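Local structure of extracellular solute-binding protein, family 1 (Trichodesmium erythraeum IMS101, 6G7N) at residues Asn142-Ala147 with Ala306-Met310; Ala158-Ala162 with Leu309-Val313. The protein binds ferric iron as an extracellular solute-binding protein, probably delivering it to an ABC transporter for iron uptake. Residues are numbered along the deposited sequence.

In the fold
Both contacts join the same two elements, helix 140-167 and the near-C-terminal helix 303-312, and their centres lie about 8 Å apart on the same side of the chain's centre. Contact 1 uses the N-terminal part of the long helix and is largely buried, its centre about 14 Å from the chain centre; its chemistry is apolar and van der Waals. Contact 2, about 22 Å out, uses a later part of that helix and is only partly buried, so its apolar packing is edged by a surface salt bridge between partly exposed Glu-159 and exposed Arg-312. Leu-309 and Met-310 belong to both, but Met-310 works in contact 1, whereas Leu-309 touches both parts of the long helix. Ile-146 CD1 meets Trp-161 CZ3 at 4.1 Å.

Contact 1. Residues Asn142-Ala147 with Ala306-Met310; sequences NQSLIA and AIKLM
Residues 142-147 and 306-310 are both alpha-helical; the axes of these short segments cross at 94° with a closest approach of 9.3 Å. The CA atoms come closest at Ala-147 and Ala-306, 5.1 Å apart. The methyl of Ala-306 packs on the facing backbone: CB lies 3.4 Å from Gln-143 O and 3.8 Å from Ala-147 N. Apolar contacts surround it: Ile-146 CG2 reaches Ala-306 CB at 3.7 Å and Leu-309 CD1 at 4.2 Å. Met-310, in the conformer described (chi1 m, chi2 t, chi3 116°), places CE 3.7 Å from Asn-142 CB and 4.2 Å from Ile-146 CG1. In van der Waals contact, Gln-143 (m, t) CD is 3.9 Å from Ile-307 CG1 and Gln-143 CG 4.1 Å from Met-310 SD. Polar ends hydrogen-bond elsewhere: Asn-142 OD1 with Arg-103 NH2, Gln-143 OE1 with Asn-303 ND2. Tyr-141, an iron ligand, directly precedes this segment, so the near-orthogonal pair packs beside the metal-site end of helix 140-167 in a periplasmic-binding-protein fold.

Contact 2. Residues Ala158-Ala162 with Leu309-Val313; sequences AEGWA and LMDRV
Residues 158-162 are a continuous piece of helix 140-167, with a backbone hydrogen bond from Ala-162 N to Ala-158 O of 2.9 Å. Across from them, 309-312 are helical, part of helix 303-312; Val-313 has phi/psi -95/3 and its N is hydrogen-bonded to Leu-309 O at 3.1 Å. The CA atoms pair as Glu-159 with Leu-309 (6.5 Å) and Ala-162 with Val-313 (6.7 Å), so one turn of each segment faces one turn of the other. Small alanines on the long helix leave space for branched side chains. Leu-309 (chi1 t, chi2 t) points across, placing CD1 3.8 Å from Ala-158 CB and CD2 3.5 Å from Ala-162 CB; its CD1 is also 4.0 Å from Glu-159 N. Val-313 (chi1 m) adds CG2 at 4.0 Å from Ala-162 CB. This is helix-helix packing within the periplasmic-binding-protein fold, attaching the C-terminal part of helix 303-312 to the long helix that starts at the iron site. Trp-161 makes no contact with 309-313; its NE1 donates to Tyr-120 O, and its ring stacks with Phe-165 and packs on Ile-146. Toward solvent, Glu-159 extends its chain (chi1 t, chi2 t) past Val-313, with CG 3.9 Å from Val-313 CG1. Glu-159 OE2 lies at the edge of the Arg-312 guanidinium, near the plane, forming a salt bridge to Arg-312 NE at 3.6 Å and touching Arg-312 CG at 3.4 Å. Arg-312 meets the carboxylate with chi1 t and chi2 p, in one of its two deposited conformers.

Contact 1. Residues Asn142-Ala147 with Ala306-Met310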
loop_
_atom_site.group_PDB
_atom_site.type_symbol
_atom_site.label_atom_id
_atom_site.label_comp_id
_atom_site.label_asym_id
_atom_site.label_seq_id
_atom_site.Cartn_x
_atom_site.Cartn_y
_atom_site.Cartn_z
ATOM N N ASN A 142 6.364 3.892 -4.712
ATOM C CA ASN A 142 6.778 4.282 -6.046
ATOM C C ASN A 142 7.418 3.114 -6.797
ATOM O O ASN A 142 7.177 2.941 -7.994
ATOM C CB ASN A 142 7.799 5.419 -5.965
ATOM C CG ASN A 142 7.178 6.758 -5.664
ATOM O OD1 ASN A 142 5.970 6.969 -5.860
ATOM N ND2 ASN A 142 8.023 7.721 -5.238
ATOM N N GLN A 143 8.267 2.349 -6.120
ATOM C CA GLN A 143 8.873 1.188 -6.753
ATOM C C GLN A 143 7.785 0.224 -7.256
ATOM O O GLN A 143 7.861 -0.292 -8.372
ATOM C CB GLN A 143 9.831 0.492 -5.801
ATOM C CG GLN A 143 11.056 1.325 -5.478
ATOM C CD GLN A 143 11.883 0.787 -4.342
ATOM O OE1 GLN A 143 11.616 -0.283 -3.811
ATOM N NE2 GLN A 143 12.882 1.548 -3.939
ATOM N N SER A 144 6.743 0.015 -6.440
ATOM C CA SER A 144 5.683 -0.892 -6.827
ATOM C C SER A 144 4.855 -0.370 -8.004
ATOM O O SER A 144 4.468 -1.134 -8.885
ATOM C CB SER A 144 4.799 -1.227 -5.612
ATOM O OG SER A 144 5.542 -2.095 -4.756
ATOM N N LEU A 145 4.580 0.945 -8.005
ATOM C CA LEU A 145 3.876 1.517 -9.149
ATOM C C LEU A 145 4.708 1.389 -10.433
ATOM O O LEU A 145 4.186 0.999 -11.479
ATOM C CB LEU A 145 3.509 2.969 -8.866
ATOM C CG LEU A 145 2.848 3.690 -10.030
ATOM C CD1 LEU A 145 1.481 3.130 -10.403
ATOM C CD2 LEU A 145 2.673 5.156 -9.663
ATOM N N ILE A 146 5.989 1.713 -10.352
ATOM C CA ILE A 146 6.845 1.561 -11.523
ATOM C C ILE A 146 6.953 0.104 -11.966
ATOM O O ILE A 146 6.944 -0.173 -13.172
ATOM C CB ILE A 146 8.187 2.284 -11.309
ATOM C CG1 ILE A 146 8.058 3.801 -11.520
ATOM C CG2 ILE A 146 9.237 1.812 -12.320
ATOM C CD1 ILE A 146 6.840 4.563 -11.121
ATOM N N ALA A 147 7.064 -0.817 -11.010
ATOM C CA ALA A 147 7.040 -2.228 -11.351
ATOM C C ALA A 147 5.793 -2.595 -12.157
ATOM O O ALA A 147 5.873 -3.339 -13.144
ATOM C CB ALA A 147 7.153 -3.078 -10.093
ATOM N N ALA A 306 12.348 -2.050 -11.336
ATOM C CA ALA A 306 11.911 -0.705 -11.029
ATOM C C ALA A 306 13.037 0.171 -10.508
ATOM O O ALA A 306 13.238 1.306 -10.948
ATOM C CB ALA A 306 10.728 -0.713 -10.062
ATOM N N ILE A 307 13.818 -0.361 -9.567
ATOM C CA ILE A 307 14.972 0.348 -9.023
ATOM C C ILE A 307 15.954 0.696 -10.157
ATOM O O ILE A 307 16.457 1.819 -10.226
ATOM C CB ILE A 307 15.618 -0.467 -7.891
ATOM C CG1 ILE A 307 14.677 -0.512 -6.678
ATOM C CG2 ILE A 307 16.986 0.082 -7.530
ATOM C CD1 ILE A 307 15.111 -1.459 -5.574
ATOM N N LYS A 308 16.263 -0.283 -10.992
ATOM C CA LYS A 308 17.166 -0.066 -12.129
ATOM C C LYS A 308 16.660 1.036 -13.059
ATOM O O LYS A 308 17.407 1.929 -13.438
ATOM C CB LYS A 308 17.390 -1.375 -12.905
ATOM C CG LYS A 308 18.275 -1.234 -14.135
ATOM C CD LYS A 308 18.303 -2.531 -14.918
ATOM C CE LYS A 308 18.637 -2.295 -16.379
ATOM N NZ LYS A 308 19.022 -3.578 -17.024
ATOM N N LEU A 309 15.378 0.974 -13.412
ATOM C CA LEU A 309 14.804 1.968 -14.306
ATOM C C LEU A 309 14.863 3.363 -13.696
ATOM O O LEU A 309 15.238 4.340 -14.359
ATOM C CB LEU A 309 13.356 1.578 -14.667
ATOM C CG LEU A 309 12.586 2.567 -15.515
ATOM C CD1 LEU A 309 11.299 1.929 -15.985
ATOM C CD2 LEU A 309 12.136 3.734 -14.687
ATOM N N MET A 310 14.480 3.472 -12.424
ATOM C CA MET A 310 14.494 4.755 -11.733
ATOM C C MET A 310 15.877 5.397 -11.736
ATOM O O MET A 310 16.025 6.605 -11.927
ATOM C CB MET A 310 13.925 4.552 -10.328
ATOM C CG MET A 310 12.424 4.226 -10.379
ATOM S SD MET A 310 11.749 3.390 -8.925
ATOM C CE MET A 310 10.544 4.562 -8.227
#

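Contact 2. Residues Ala158-Ala162 with Leu309-Val313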
loop_
_atom_site.group_PDB
_atom_site.type_symbol
_atom_site.label_atom_id
_atom_site.label_comp_id
_atom_site.label_asym_id
_atom_site.label_seq_id
_atom_site.Cartn_x
_atom_site.Cartn_y
_atom_site.Cartn_z
ATOM N N ALA A 158 8.471 1.487 -20.826
ATOM C CA ALA A 158 8.399 2.079 -19.491
ATOM C C ALA A 158 9.494 3.120 -19.269
ATOM O O ALA A 158 9.259 4.128 -18.597
ATOM C CB ALA A 158 8.446 1.033 -18.406
ATOM N N GLU A 159 10.690 2.881 -19.803
ATOM C CA GLU A 159 11.751 3.868 -19.705
ATOM C C GLU A 159 11.401 5.157 -20.437
ATOM O O GLU A 159 11.668 6.254 -19.928
ATOM C CB GLU A 159 13.087 3.297 -20.172
ATOM C CG GLU A 159 14.243 4.265 -20.028
ATOM C CD GLU A 159 15.601 3.656 -20.299
ATOM O OE1 GLU A 159 15.795 2.429 -20.109
ATOM O OE2 GLU A 159 16.511 4.423 -20.674
ATOM N N GLY A 160 10.800 5.055 -21.612
ATOM C CA GLY A 160 10.340 6.232 -22.334
ATOM C C GLY A 160 9.343 7.041 -21.524
ATOM O O GLY A 160 9.421 8.266 -21.446
ATOM N N TRP A 161 8.398 6.340 -20.894
ATOM C CA TRP A 161 7.426 6.986 -19.991
ATOM C C TRP A 161 8.149 7.672 -18.842
ATOM O O TRP A 161 7.895 8.845 -18.543
ATOM C CB TRP A 161 6.412 5.956 -19.446
ATOM C CG TRP A 161 5.532 6.560 -18.395
ATOM C CD1 TRP A 161 4.373 7.293 -18.585
ATOM C CD2 TRP A 161 5.759 6.565 -16.983
ATOM N NE1 TRP A 161 3.913 7.756 -17.388
ATOM C CE2 TRP A 161 4.733 7.336 -16.382
ATOM C CE3 TRP A 161 6.743 6.020 -16.164
ATOM C CZ2 TRP A 161 4.661 7.532 -14.994
ATOM C CZ3 TRP A 161 6.673 6.243 -14.810
ATOM C CH2 TRP A 161 5.659 6.985 -14.240
ATOM N N ALA A 162 9.067 6.954 -18.199
ATOM C CA ALA A 162 9.706 7.457 -17.008
ATOM C C ALA A 162 10.579 8.680 -17.298
ATOM O O ALA A 162 10.666 9.590 -16.484
ATOM C CB ALA A 162 10.502 6.372 -16.324
ATOM N N LEU A 309 15.378 0.974 -13.412
ATOM C CA LEU A 309 14.804 1.968 -14.306
ATOM C C LEU A 309 14.863 3.363 -13.696
ATOM O O LEU A 309 15.238 4.340 -14.359
ATOM C CB LEU A 309 13.356 1.578 -14.667
ATOM C CG LEU A 309 12.586 2.567 -15.515
ATOM C CD1 LEU A 309 11.299 1.929 -15.985
ATOM C CD2 LEU A 309 12.136 3.734 -14.687
ATOM N N MET A 310 14.480 3.472 -12.424
ATOM C CA MET A 310 14.494 4.755 -11.733
ATOM C C MET A 310 15.877 5.397 -11.736
ATOM O O MET A 310 16.025 6.605 -11.927
ATOM C CB MET A 310 13.925 4.552 -10.328
ATOM C CG MET A 310 12.424 4.226 -10.379
ATOM S SD MET A 310 11.749 3.390 -8.925
ATOM C CE MET A 310 10.544 4.562 -8.227
ATOM N N ASP A 311 16.895 4.569 -11.516
ATOM C CA ASP A 311 18.262 5.055 -11.558
ATOM C C ASP A 311 18.633 5.509 -12.963
ATOM O O ASP A 311 19.220 6.593 -13.138
ATOM C CB ASP A 311 19.229 3.975 -11.078
ATOM C CG ASP A 311 20.700 4.361 -11.331
ATOM O OD1 ASP A 311 21.217 5.202 -10.588
ATOM O OD2 ASP A 311 21.295 3.898 -12.318
ATOM N N ARG A 312 18.294 4.687 -13.936
ATOM C CA ARG A 312 18.585 5.045 -15.362
ATOM C C ARG A 312 18.042 6.404 -15.819
ATOM O O ARG A 312 18.690 7.144 -16.560
ATOM C CB ARG A 312 18.063 3.930 -16.293
ATOM C CG ARG A 312 18.251 4.087 -17.805
ATOM C CD ARG A 312 19.698 4.225 -18.271
ATOM N NE ARG A 312 19.930 4.345 -19.721
ATOM C CZ ARG A 312 21.083 4.781 -20.239
ATOM N NH1 ARG A 312 22.079 5.116 -19.427
ATOM N NH2 ARG A 312 21.254 4.888 -21.546
ATOM N N VAL A 313 16.848 6.757 -15.330
ATOM C CA VAL A 313 16.234 8.022 -15.743
ATOM C C VAL A 313 16.500 9.181 -14.788
ATOM O O VAL A 313 15.952 10.282 -14.982
ATOM C CB VAL A 313 14.722 7.870 -15.986
ATOM C CG1 VAL A 313 14.466 6.834 -17.075
ATOM C CG2 VAL A 313 13.934 7.523 -14.718
#